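Local coordinates for protein hemolysin BL lytic component L1 (PDB 7NMQ) that is a lytic component of haemolysin BL, an alpha-helical pore-forming toxin of Bacillus cereus, and probably takes part in perforating target-cell membranes, at residues A[37-42]-A[50-55]; A[164-169]-A[274-279]; A[178-183]-A[267-272]; A[195-200]-A[207-212]. All blocks are in the same frame, centred on the assembly; numbering follows the deposited sequence. Where two conformers were deposited one is given.

Interaction 1: A[37-42]-A[50-55]; sequences VNLSNI and ELLKNI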
loop_
_atom_site.group_PDB
_atom_site.type_symbol
_atom_site.label_atom_id
_atom_site.label_comp_id
_atom_site.label_asym_id
_atom_site.label_seq_id
_atom_site.Cartn_x
_atom_site.Cartn_y
_atom_site.Cartn_z
ATOM N N VAL A 37 -22.147 -10.461 10.899
ATOM C CA VAL A 37 -22.167 -10.641 12.377
ATOM C C VAL A 37 -23.365 -11.502 12.752
ATOM O O VAL A 37 -24.491 -11.268 12.305
ATOM C CB VAL A 37 -22.174 -9.296 13.107
ATOM C CG1 VAL A 37 -23.424 -8.463 12.865
ATOM C CG2 VAL A 37 -21.986 -9.464 14.597
ATOM N N ASN A 38 -23.113 -12.451 13.636
ATOM C CA ASN A 38 -24.160 -13.343 14.155
ATOM C C ASN A 38 -24.712 -12.785 15.469
ATOM O O ASN A 38 -24.075 -12.902 16.509
ATOM C CB ASN A 38 -23.616 -14.763 14.321
ATOM C CG ASN A 38 -24.679 -15.740 14.811
ATOM O OD1 ASN A 38 -25.837 -15.397 15.054
ATOM N ND2 ASN A 38 -24.261 -16.971 14.962
ATOM N N LEU A 39 -25.907 -12.224 15.399
ATOM C CA LEU A 39 -26.695 -11.872 16.612
ATOM C C LEU A 39 -28.054 -12.555 16.568
ATOM O O LEU A 39 -29.036 -12.013 17.113
ATOM C CB LEU A 39 -26.812 -10.357 16.708
ATOM C CG LEU A 39 -25.534 -9.723 17.246
ATOM C CD1 LEU A 39 -25.553 -8.236 17.002
ATOM C CD2 LEU A 39 -25.325 -10.038 18.730
ATOM N N SER A 40 -28.134 -13.713 15.942
ATOM C CA SER A 40 -29.409 -14.452 15.854
ATOM C C SER A 40 -29.794 -14.957 17.252
ATOM O O SER A 40 -28.914 -15.360 18.017
ATOM C CB SER A 40 -29.314 -15.559 14.870
ATOM O OG SER A 40 -28.434 -16.554 15.352
ATOM N N ASN A 41 -31.086 -14.910 17.563
ATOM C CA ASN A 41 -31.679 -15.396 18.836
ATOM C C ASN A 41 -31.197 -14.560 20.011
ATOM O O ASN A 41 -31.174 -15.045 21.139
ATOM C CB ASN A 41 -31.383 -16.880 19.094
ATOM C CG ASN A 41 -32.293 -17.465 20.158
ATOM O OD1 ASN A 41 -33.499 -17.286 20.084
ATOM N ND2 ASN A 41 -31.744 -18.151 21.154
ATOM N N ILE A 42 -30.894 -13.292 19.769
ATOM C CA ILE A 42 -30.682 -12.295 20.831
ATOM C C ILE A 42 -31.733 -11.233 20.587
ATOM O O ILE A 42 -31.856 -10.770 19.431
ATOM C CB ILE A 42 -29.250 -11.776 20.812
ATOM C CG1 ILE A 42 -28.331 -12.943 21.176
ATOM C CG2 ILE A 42 -29.064 -10.563 21.721
ATOM C CD1 ILE A 42 -26.897 -12.655 21.016
ATOM N N GLU A 50 -33.198 -3.366 13.275
ATOM C CA GLU A 50 -32.953 -2.472 12.126
ATOM C C GLU A 50 -31.448 -2.221 12.012
ATOM O O GLU A 50 -30.911 -2.240 10.882
ATOM C CB GLU A 50 -33.758 -1.190 12.279
ATOM C CG GLU A 50 -35.216 -1.346 11.959
ATOM C CD GLU A 50 -35.504 -1.785 10.527
ATOM O OE1 GLU A 50 -34.893 -1.239 9.596
ATOM O OE2 GLU A 50 -36.318 -2.730 10.359
ATOM N N LEU A 51 -30.797 -1.961 13.127
ATOM C CA LEU A 51 -29.342 -1.703 13.111
ATOM C C LEU A 51 -28.616 -2.934 12.601
ATOM O O LEU A 51 -27.707 -2.791 11.777
ATOM C CB LEU A 51 -28.855 -1.349 14.512
ATOM C CG LEU A 51 -29.260 0.039 14.987
ATOM C CD1 LEU A 51 -29.003 0.198 16.453
ATOM C CD2 LEU A 51 -28.546 1.121 14.221
ATOM N N LEU A 52 -29.032 -4.116 13.033
ATOM C CA LEU A 52 -28.392 -5.370 12.574
ATOM C C LEU A 52 -28.597 -5.532 11.061
ATOM O O LEU A 52 -27.653 -5.931 10.383
ATOM C CB LEU A 52 -28.973 -6.546 13.375
ATOM C CG LEU A 52 -28.441 -7.915 12.989
ATOM C CD1 LEU A 52 -26.947 -8.008 13.221
ATOM C CD2 LEU A 52 -29.170 -8.969 13.794
ATOM N N LYS A 53 -29.812 -5.308 10.548
ATOM C CA LYS A 53 -30.076 -5.383 9.085
ATOM C C LYS A 53 -29.123 -4.438 8.341
ATOM O O LYS A 53 -28.537 -4.834 7.324
ATOM C CB LYS A 53 -31.537 -5.061 8.753
ATOM C CG LYS A 53 -31.758 -4.603 7.314
ATOM C CD LYS A 53 -33.188 -4.273 6.960
ATOM C CE LYS A 53 -33.309 -3.709 5.566
ATOM N NZ LYS A 53 -34.516 -2.865 5.387
ATOM N N ASN A 54 -28.963 -3.223 8.857
ATOM C CA ASN A 54 -28.106 -2.209 8.219
ATOM C C ASN A 54 -26.640 -2.607 8.316
ATOM O O ASN A 54 -25.914 -2.402 7.347
ATOM C CB ASN A 54 -28.363 -0.849 8.829
ATOM C CG ASN A 54 -29.701 -0.355 8.350
ATOM O OD1 ASN A 54 -30.122 -0.644 7.238
ATOM N ND2 ASN A 54 -30.308 0.495 9.108
ATOM N N ILE A 55 -26.222 -3.141 9.453
ATOM C CA ILE A 55 -24.827 -3.628 9.615
ATOM C C ILE A 55 -24.548 -4.695 8.578
ATOM O O ILE A 55 -23.480 -4.703 7.964
ATOM C CB ILE A 55 -24.603 -4.109 11.041
ATOM C CG1 ILE A 55 -24.527 -2.863 11.926
ATOM C CG2 ILE A 55 -23.372 -4.994 11.109
ATOM C CD1 ILE A 55 -24.585 -3.105 13.381
#
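Leu52 points its forked end from helix 45-103 at the extended loop in front of it, and the two methyls divide the work. CD1 meets CG1 of Val37 at 3.6 Å and also lies 4.0 Å from CD1 of Leu39, so one methyl touches both loop side chains that face the helix. The second branch, CD2, packs instead against the root of Leu39, 4.0 Å from its CB. With CG of Leu52 swung anti to the backbone N (chi1 178°), the fork extends out from the helix and crosses each loop side chain at a slant. Val37 has CG1 in the crowded position between its own N and carbonyl carbon (chi1 65°), and this turns the methyl to the helix, where it touches both Leu52 and CG2 of Ile55, the latter 3.9 Å away. The helix is one of the long rods of the bundle, as in ClyA-type toxins, and the loop links it to helix 10-33. Ahead of the helix, the loop is shaped by an Asx turn: OD1 of Asn38 accepts from Ser40 N at 3.0 Å, the donor lying in the carbonyl plane. This bond holds the amide on the exposed side of the loop, and in one of the two conformers of Ser40 its OG adds a second, at 2.9 Å from OD1. A type II beta turn from Leu39 to Ile42 overlaps it. The backbone O and N of Val37 are hydrogen-bonded to the side chains of His56 and Gln59, further along the helix, while Leu162 of helix 161-169 packs on both Leu39 and Ile55.

Interaction 2: A[164-169]-A[274-279]; sequences AILAGQ and DRANQA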
loop_
_atom_site.group_PDB
_atom_site.type_symbol
_atom_site.label_atom_id
_atom_site.label_comp_id
_atom_site.label_asym_id
_atom_site.label_seq_id
_atom_site.Cartn_x
_atom_site.Cartn_y
_atom_site.Cartn_z
ATOM N N ALA A 164 -24.434 0.045 21.961
ATOM C CA ALA A 164 -25.101 0.556 23.174
ATOM C C ALA A 164 -26.268 -0.368 23.560
ATOM O O ALA A 164 -26.549 -0.522 24.747
ATOM C CB ALA A 164 -25.599 1.950 22.916
ATOM N N ILE A 165 -26.923 -0.988 22.592
ATOM C CA ILE A 165 -28.000 -1.950 22.922
ATOM C C ILE A 165 -27.360 -3.144 23.622
ATOM O O ILE A 165 -27.830 -3.576 24.692
ATOM C CB ILE A 165 -28.792 -2.359 21.680
ATOM C CG1 ILE A 165 -29.538 -1.153 21.136
ATOM C CG2 ILE A 165 -29.719 -3.523 21.959
ATOM C CD1 ILE A 165 -30.146 -1.389 19.811
ATOM N N LEU A 166 -26.284 -3.671 23.088
ATOM C CA LEU A 166 -25.636 -4.811 23.725
ATOM C C LEU A 166 -25.081 -4.417 25.101
ATOM O O LEU A 166 -25.198 -5.223 26.058
ATOM C CB LEU A 166 -24.558 -5.350 22.797
ATOM C CG LEU A 166 -25.040 -5.892 21.465
ATOM C CD1 LEU A 166 -23.855 -6.287 20.601
ATOM C CD2 LEU A 166 -25.983 -7.068 21.650
ATOM N N ALA A 167 -24.501 -3.232 25.264
ATOM C CA ALA A 167 -23.971 -2.754 26.551
ATOM C C ALA A 167 -25.115 -2.546 27.548
ATOM O O ALA A 167 -24.896 -2.658 28.746
ATOM C CB ALA A 167 -23.203 -1.464 26.334
ATOM N N GLY A 168 -26.323 -2.284 27.056
ATOM C CA GLY A 168 -27.486 -2.201 27.936
ATOM C C GLY A 168 -27.798 -3.566 28.527
ATOM O O GLY A 168 -28.278 -3.652 29.656
ATOM N N GLN A 169 -27.478 -4.621 27.818
ATOM C CA GLN A 169 -27.689 -6.014 28.278
ATOM C C GLN A 169 -26.539 -6.543 29.135
ATOM O O GLN A 169 -26.798 -7.448 29.947
ATOM C CB GLN A 169 -27.873 -6.962 27.099
ATOM C CG GLN A 169 -29.045 -6.593 26.224
ATOM C CD GLN A 169 -29.276 -7.554 25.090
ATOM O OE1 GLN A 169 -28.575 -8.551 24.924
ATOM N NE2 GLN A 169 -30.309 -7.261 24.316
ATOM N N ASP A 274 -19.238 -15.123 24.827
ATOM C CA ASP A 274 -20.574 -15.556 24.369
ATOM C C ASP A 274 -20.928 -14.843 23.058
ATOM O O ASP A 274 -20.165 -14.023 22.596
ATOM C CB ASP A 274 -21.615 -15.310 25.467
ATOM C CG ASP A 274 -21.977 -13.857 25.735
ATOM O OD1 ASP A 274 -21.423 -12.945 25.070
ATOM O OD2 ASP A 274 -22.889 -13.643 26.564
ATOM N N ARG A 275 -22.107 -15.113 22.507
ATOM C CA ARG A 275 -22.469 -14.628 21.153
ATOM C C ARG A 275 -22.462 -13.088 21.148
ATOM O O ARG A 275 -21.997 -12.483 20.173
ATOM C CB ARG A 275 -23.789 -15.215 20.656
ATOM C CG ARG A 275 -24.190 -14.653 19.309
ATOM C CD ARG A 275 -25.349 -15.434 18.726
ATOM N NE ARG A 275 -25.046 -16.822 18.440
ATOM C CZ ARG A 275 -25.937 -17.716 17.981
ATOM N NH1 ARG A 275 -27.192 -17.374 17.838
ATOM N NH2 ARG A 275 -25.574 -18.951 17.706
ATOM N N ALA A 276 -23.129 -12.439 22.109
ATOM C CA ALA A 276 -23.201 -10.965 22.141
ATOM C C ALA A 276 -21.790 -10.375 22.219
ATOM O O ALA A 276 -21.496 -9.414 21.492
ATOM C CB ALA A 276 -24.038 -10.507 23.302
ATOM N N ASN A 277 -20.943 -10.916 23.072
ATOM C CA ASN A 277 -19.583 -10.365 23.257
ATOM C C ASN A 277 -18.762 -10.671 22.020
ATOM O O ASN A 277 -17.934 -9.788 21.607
ATOM C CB ASN A 277 -18.968 -10.879 24.546
ATOM C CG ASN A 277 -19.528 -10.136 25.744
ATOM O OD1 ASN A 277 -20.302 -10.660 26.519
ATOM N ND2 ASN A 277 -19.082 -8.921 25.957
ATOM N N GLN A 278 -18.969 -11.796 21.366
ATOM C CA GLN A 278 -18.280 -12.066 20.075
ATOM C C GLN A 278 -18.678 -11.010 19.047
ATOM O O GLN A 278 -17.851 -10.631 18.221
ATOM C CB GLN A 278 -18.561 -13.472 19.550
ATOM C CG GLN A 278 -17.812 -14.515 20.330
ATOM C CD GLN A 278 -18.002 -15.912 19.812
ATOM O OE1 GLN A 278 -18.931 -16.210 19.065
ATOM N NE2 GLN A 278 -17.111 -16.782 20.223
ATOM N N ALA A 279 -19.925 -10.567 19.077
ATOM C CA ALA A 279 -20.402 -9.551 18.127
ATOM C C ALA A 279 -19.698 -8.233 18.442
ATOM O O ALA A 279 -19.320 -7.540 17.524
ATOM C CB ALA A 279 -21.900 -9.377 18.199
#
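Leu166 carries the apolar part of this contact alone, reaching from helix 161-169 to the start of helix 275-325. Its CG stands anti to the carbonyl carbon (chi1 -63°), and the two methyls spread over two alanines one turn apart. CD2 lies 4.3 Å from CB of Ala276, and CD1 is 4.4 Å from CB of Ala279. CD1 also comes within 4.0 Å of the carbonyl oxygen of Ala276, a plain van der Waals approach. The small alanines let the backbones come close, with the CA atoms of Leu166 and Ala276 6.8 Å apart.

The polar interactions shape the second helix. Asp274 is its N-cap: OD1 accepts from Asn277 N at 2.9 Å, with an N-H...O angle of 161°. Next to the cap, Arg275 bonds through NH1 to Ser40 O in the neighbouring loop, and Gln278 NE2 reaches Ser270 O on the preceding helix.

Ile173 and Leu44 extend the apolar surroundings of Leu166. Methyl packing has little directional preference; the cap settles where helix 275-325 begins, the Arg275 and Gln278 bonds to neighbouring backbone would add direction, and the Asp274 carboxylate would probably also favour the helix start electrostatically.

Interaction 3: A[178-183]-A[267-272]; sequences AEIEQL and GELSMK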
loop_
_atom_site.group_PDB
_atom_site.type_symbol
_atom_site.label_atom_id
_atom_site.label_comp_id
_atom_site.label_asym_id
_atom_site.label_seq_id
_atom_site.Cartn_x
_atom_site.Cartn_y
_atom_site.Cartn_z
ATOM N N ALA A 178 -13.266 -1.173 24.396
ATOM C CA ALA A 178 -12.081 -0.301 24.589
ATOM C C ALA A 178 -10.826 -1.164 24.462
ATOM O O ALA A 178 -9.839 -0.695 23.871
ATOM C CB ALA A 178 -12.170 0.372 25.924
ATOM N N GLU A 179 -10.874 -2.406 24.957
ATOM C CA GLU A 179 -9.694 -3.316 24.926
ATOM C C GLU A 179 -9.354 -3.625 23.469
ATOM O O GLU A 179 -8.181 -3.560 23.088
ATOM C CB GLU A 179 -9.930 -4.621 25.686
ATOM C CG GLU A 179 -8.735 -5.542 25.753
ATOM C CD GLU A 179 -8.936 -6.791 26.595
ATOM O OE1 GLU A 179 -10.042 -6.993 27.120
ATOM O OE2 GLU A 179 -7.991 -7.573 26.687
ATOM N N ILE A 180 -10.360 -3.991 22.674
ATOM C CA ILE A 180 -10.125 -4.270 21.225
ATOM C C ILE A 180 -9.502 -3.043 20.561
ATOM O O ILE A 180 -8.502 -3.189 19.876
ATOM C CB ILE A 180 -11.422 -4.685 20.524
ATOM C CG1 ILE A 180 -11.878 -6.039 21.074
ATOM C CG2 ILE A 180 -11.257 -4.674 19.011
ATOM C CD1 ILE A 180 -10.769 -7.070 21.155
ATOM N N GLU A 181 -10.121 -1.881 20.735
ATOM C CA GLU A 181 -9.660 -0.642 20.056
ATOM C C GLU A 181 -8.194 -0.390 20.417
ATOM O O GLU A 181 -7.394 -0.093 19.511
ATOM C CB GLU A 181 -10.522 0.552 20.472
ATOM C CG GLU A 181 -11.895 0.528 19.832
ATOM C CD GLU A 181 -12.960 1.448 20.426
ATOM O OE1 GLU A 181 -12.765 1.930 21.580
ATOM O OE2 GLU A 181 -14.037 1.615 19.782
ATOM N N GLN A 182 -7.837 -0.561 21.675
ATOM C CA GLN A 182 -6.430 -0.380 22.103
ATOM C C GLN A 182 -5.520 -1.420 21.448
ATOM O O GLN A 182 -4.426 -1.058 20.995
ATOM C CB GLN A 182 -6.263 -0.429 23.624
ATOM C CG GLN A 182 -4.843 -0.078 24.071
ATOM C CD GLN A 182 -4.358 1.279 23.590
ATOM O OE1 GLN A 182 -4.776 2.324 24.077
ATOM N NE2 GLN A 182 -3.458 1.288 22.616
ATOM N N LEU A 183 -5.909 -2.691 21.466
ATOM C CA LEU A 183 -5.078 -3.778 20.890
ATOM C C LEU A 183 -4.863 -3.467 19.402
ATOM O O LEU A 183 -3.739 -3.638 18.884
ATOM C CB LEU A 183 -5.781 -5.130 21.043
ATOM C CG LEU A 183 -5.746 -5.707 22.450
ATOM C CD1 LEU A 183 -6.634 -6.943 22.553
ATOM C CD2 LEU A 183 -4.321 -6.004 22.863
ATOM N N GLY A 267 -7.887 -13.457 19.201
ATOM C CA GLY A 267 -8.527 -14.774 19.064
ATOM C C GLY A 267 -8.922 -15.336 20.409
ATOM O O GLY A 267 -10.022 -15.944 20.507
ATOM N N GLU A 268 -8.094 -15.168 21.426
ATOM C CA GLU A 268 -8.369 -15.668 22.789
ATOM C C GLU A 268 -9.609 -14.971 23.354
ATOM O O GLU A 268 -10.477 -15.625 23.943
ATOM C CB GLU A 268 -7.185 -15.427 23.717
ATOM C CG GLU A 268 -5.989 -16.325 23.489
ATOM C CD GLU A 268 -4.915 -16.201 24.565
ATOM O OE1 GLU A 268 -4.921 -15.167 25.321
ATOM O OE2 GLU A 268 -4.076 -17.128 24.667
ATOM N N LEU A 269 -9.728 -13.660 23.173
ATOM C CA LEU A 269 -10.913 -12.919 23.663
ATOM C C LEU A 269 -12.168 -13.498 23.001
ATOM O O LEU A 269 -13.254 -13.601 23.659
ATOM C CB LEU A 269 -10.788 -11.433 23.354
ATOM C CG LEU A 269 -9.754 -10.718 24.205
ATOM C CD1 LEU A 269 -9.554 -9.312 23.698
ATOM C CD2 LEU A 269 -10.186 -10.692 25.676
ATOM N N SER A 270 -12.104 -13.743 21.699
ATOM C CA SER A 270 -13.259 -14.268 20.922
ATOM C C SER A 270 -13.619 -15.681 21.395
ATOM O O SER A 270 -14.822 -15.988 21.553
ATOM C CB SER A 270 -12.925 -14.257 19.458
ATOM O OG SER A 270 -12.956 -12.942 18.945
ATOM N N MET A 271 -12.628 -16.553 21.614
ATOM C CA MET A 271 -12.887 -17.966 22.040
ATOM C C MET A 271 -13.695 -17.994 23.334
ATOM O O MET A 271 -14.571 -18.869 23.484
ATOM C CB MET A 271 -11.562 -18.685 22.300
ATOM C CG MET A 271 -10.967 -19.159 21.061
ATOM S SD MET A 271 -9.297 -19.733 21.359
ATOM C CE MET A 271 -8.719 -19.900 19.669
ATOM N N LYS A 272 -13.365 -17.103 24.260
ATOM C CA LYS A 272 -13.973 -17.143 25.604
ATOM C C LYS A 272 -15.305 -16.387 25.653
ATOM O O LYS A 272 -16.044 -16.586 26.631
ATOM C CB LYS A 272 -12.966 -16.676 26.651
ATOM C CG LYS A 272 -12.856 -15.189 26.899
ATOM C CD LYS A 272 -11.796 -14.894 27.928
ATOM C CE LYS A 272 -11.450 -13.427 28.021
ATOM N NZ LYS A 272 -10.085 -13.245 28.576
#
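Leu269 supplies one side of this contact, its fork meeting three side chains of helix 178-183. Its CD1 does most of the touching: it is 3.6 Å from CD1 of Ile180, in one of the two conformers of that isoleucine, as the two side chains slide past each other in opposite directions. The same methyl meets CD1 of Leu183 at 3.9 Å, tip to tip. The Glu179 carboxylate comes in against both branches, with OE2 3.8 Å from CD1 and OE1 4.0 Å from CD2 of Leu269. Glu179 can reach this far because its CG is anti to the backbone N (chi1 -177°) and the chain stays extended beyond it. The carboxylate therefore lies across the leucine methyls, at a partly exposed position. Opposite charges stand nearby but at a distance and could offset its own weakly: NZ of Lys272 is 6.3 Å from OE2, and Lys265 makes a long, weak ion pair with that oxygen.

In the next shell, Leu281 and Thr284 of helix 275-325 pack on Ile180, and Ile262 adds to the surroundings of Leu183. The short helical segments run nearly antiparallel, at 158°, with their axes 12.0 Å apart, a wide spacing that long side chains span by their ends. The pair is the outgoing and returning helix on the two sides of the predicted membrane-inserting region, an arrangement consistent with the head of ClyA-type alpha-helical pore-forming toxins.

Interaction 4: A[195-200]-A[207-212]; sequences LAWSIG and ILVIAA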
loop_
_atom_site.group_PDB
_atom_site.type_symbol
_atom_site.label_atom_id
_atom_site.label_comp_id
_atom_site.label_asym_id
_atom_site.label_seq_id
_atom_site.Cartn_x
_atom_site.Cartn_y
_atom_site.Cartn_z
ATOM N N LEU A 195 7.350 -1.858 8.867
ATOM C CA LEU A 195 7.416 -1.245 7.524
ATOM C C LEU A 195 8.446 -0.117 7.495
ATOM O O LEU A 195 9.142 0.040 6.479
ATOM C CB LEU A 195 6.043 -0.714 7.119
ATOM C CG LEU A 195 4.995 -1.775 6.858
ATOM C CD1 LEU A 195 3.660 -1.139 6.543
ATOM C CD2 LEU A 195 5.430 -2.721 5.772
ATOM N N ALA A 196 8.557 0.624 8.573
ATOM C CA ALA A 196 9.535 1.721 8.688
ATOM C C ALA A 196 10.953 1.164 8.539
ATOM O O ALA A 196 11.805 1.756 7.832
ATOM C CB ALA A 196 9.353 2.487 9.952
ATOM N N TRP A 197 11.198 0.024 9.175
ATOM C CA TRP A 197 12.529 -0.604 9.101
ATOM C C TRP A 197 12.757 -1.079 7.675
ATOM O O TRP A 197 13.869 -0.941 7.149
ATOM C CB TRP A 197 12.616 -1.765 10.110
ATOM C CG TRP A 197 13.853 -2.590 9.916
ATOM C CD1 TRP A 197 15.118 -2.220 10.259
ATOM C CD2 TRP A 197 13.945 -3.921 9.359
ATOM N NE1 TRP A 197 16.001 -3.193 9.888
ATOM C CE2 TRP A 197 15.316 -4.268 9.374
ATOM C CE3 TRP A 197 13.019 -4.836 8.824
ATOM C CZ2 TRP A 197 15.772 -5.469 8.843
ATOM C CZ3 TRP A 197 13.467 -6.061 8.361
ATOM C CH2 TRP A 197 14.832 -6.354 8.351
ATOM N N SER A 198 11.751 -1.669 7.036
ATOM C CA SER A 198 11.955 -2.263 5.688
ATOM C C SER A 198 12.178 -1.139 4.665
ATOM O O SER A 198 13.068 -1.285 3.784
ATOM C CB SER A 198 10.805 -3.135 5.306
ATOM O OG SER A 198 9.634 -2.369 5.199
ATOM N N ILE A 199 11.421 -0.046 4.764
ATOM C CA ILE A 199 11.631 1.131 3.869
ATOM C C ILE A 199 12.992 1.780 4.144
ATOM O O ILE A 199 13.641 2.215 3.177
ATOM C CB ILE A 199 10.444 2.090 4.028
ATOM C CG1 ILE A 199 9.199 1.459 3.390
ATOM C CG2 ILE A 199 10.757 3.453 3.414
ATOM C CD1 ILE A 199 7.895 2.113 3.762
ATOM N N GLY A 200 13.396 1.830 5.400
ATOM C CA GLY A 200 14.657 2.436 5.856
ATOM C C GLY A 200 15.859 1.719 5.252
ATOM O O GLY A 200 16.943 2.268 5.272
ATOM N N ILE A 207 11.381 -4.769 -0.722
ATOM C CA ILE A 207 10.706 -5.814 -1.539
ATOM C C ILE A 207 10.922 -7.173 -0.886
ATOM O O ILE A 207 9.999 -8.012 -0.961
ATOM C CB ILE A 207 11.200 -5.744 -2.991
ATOM C CG1 ILE A 207 10.765 -4.453 -3.682
ATOM C CG2 ILE A 207 10.872 -6.990 -3.769
ATOM C CD1 ILE A 207 9.354 -4.088 -3.611
ATOM N N LEU A 208 12.104 -7.429 -0.335
ATOM C CA LEU A 208 12.347 -8.741 0.315
ATOM C C LEU A 208 11.420 -8.897 1.526
ATOM O O LEU A 208 10.869 -10.006 1.738
ATOM C CB LEU A 208 13.795 -8.854 0.754
ATOM C CG LEU A 208 14.798 -9.024 -0.385
ATOM C CD1 LEU A 208 16.230 -8.827 0.093
ATOM C CD2 LEU A 208 14.648 -10.375 -1.031
ATOM N N VAL A 209 11.221 -7.818 2.278
ATOM C CA VAL A 209 10.365 -7.868 3.497
ATOM C C VAL A 209 8.918 -8.051 3.055
ATOM O O VAL A 209 8.208 -8.929 3.612
ATOM C CB VAL A 209 10.543 -6.649 4.394
ATOM C CG1 VAL A 209 9.523 -6.673 5.517
ATOM C CG2 VAL A 209 11.985 -6.525 4.884
ATOM N N ILE A 210 8.471 -7.277 2.078
ATOM C CA ILE A 210 7.088 -7.429 1.561
ATOM C C ILE A 210 6.847 -8.871 1.114
ATOM O O ILE A 210 5.768 -9.414 1.408
ATOM C CB ILE A 210 6.827 -6.434 0.430
ATOM C CG1 ILE A 210 6.809 -5.007 0.973
ATOM C CG2 ILE A 210 5.546 -6.825 -0.312
ATOM C CD1 ILE A 210 6.904 -3.936 -0.105
ATOM N N ALA A 211 7.763 -9.471 0.380
ATOM C CA ALA A 211 7.553 -10.847 -0.137
ATOM C C ALA A 211 7.494 -11.808 1.047
ATOM O O ALA A 211 6.629 -12.709 1.043
ATOM C CB ALA A 211 8.631 -11.256 -1.093
ATOM N N ALA A 212 8.377 -11.650 2.012
ATOM C CA ALA A 212 8.422 -12.575 3.184
ATOM C C ALA A 212 7.133 -12.477 3.979
ATOM O O ALA A 212 6.568 -13.506 4.352
ATOM C CB ALA A 212 9.606 -12.231 4.053
#
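A helical hairpin, helix 173-200 turning into helix 203-216, is closed by Val209 packing against Ser198 and Trp197. Val209 faces the first helix, and CB of Ser198 lies against its branch point: CB of Val209 is 3.6 Å from that carbon, CG2 is also 3.6 Å from it, and CG1 is 3.8 Å away. A serine this small lets the backbones draw together, and the CA atoms of Ser198 and Val209 are 6.2 Å apart. CG2 is shared with the indole, where CZ3 of Trp197 meets it at 3.8 Å in an oblique approach. The indole arrives there because CG of Trp197 is anti to the backbone N (chi1 170°), which carries the six-membered ring out alongside the serine.

Both segments, 195-200 and 207-212, fall in the predicted transmembrane stretch 194-222, and the hairpin suits the hydrophobic head region of a ClyA-like toxin in its soluble form. Within so apolar a setting the serine hydroxyl, in one of its two conformers, is turned back on its own helix. OG lies between the backbone N and the carbonyl carbon (chi1 64°) and bonds to Leu195 O at 2.8 Å. It approaches well off the C=O line, at 112° and tilted from the carbonyl plane, while the same oxygen also accepts the regular helical bond from Ile199 N. Ile242, from a loop, packs on both Trp197 and Val209, and Ala248 and Ala252 of helix 247-272 lie against the indole.

Interactions 1, 2 and 3 cluster at one end of the elongated molecule, while interaction 4 lies nearer the chain's centre. Interactions 1 and 2, with centres 11 Å apart, are in direct touch: Ala279 packs against Leu39 and Val37, and Arg275 NH1 is 2.7 Å from Ser40 O. Interaction 2 meets interaction 3 through Gln278 NE2 and Ser270 O, at the join between helices 247-272 and 275-325. Interaction 3 is nested in the loop closed by interaction 2, and interaction 4 within that of interaction 3. Interactions 3 and 4 share helix 173-200, with centres about 28 Å apart, linking the end cluster to the predicted membrane segment.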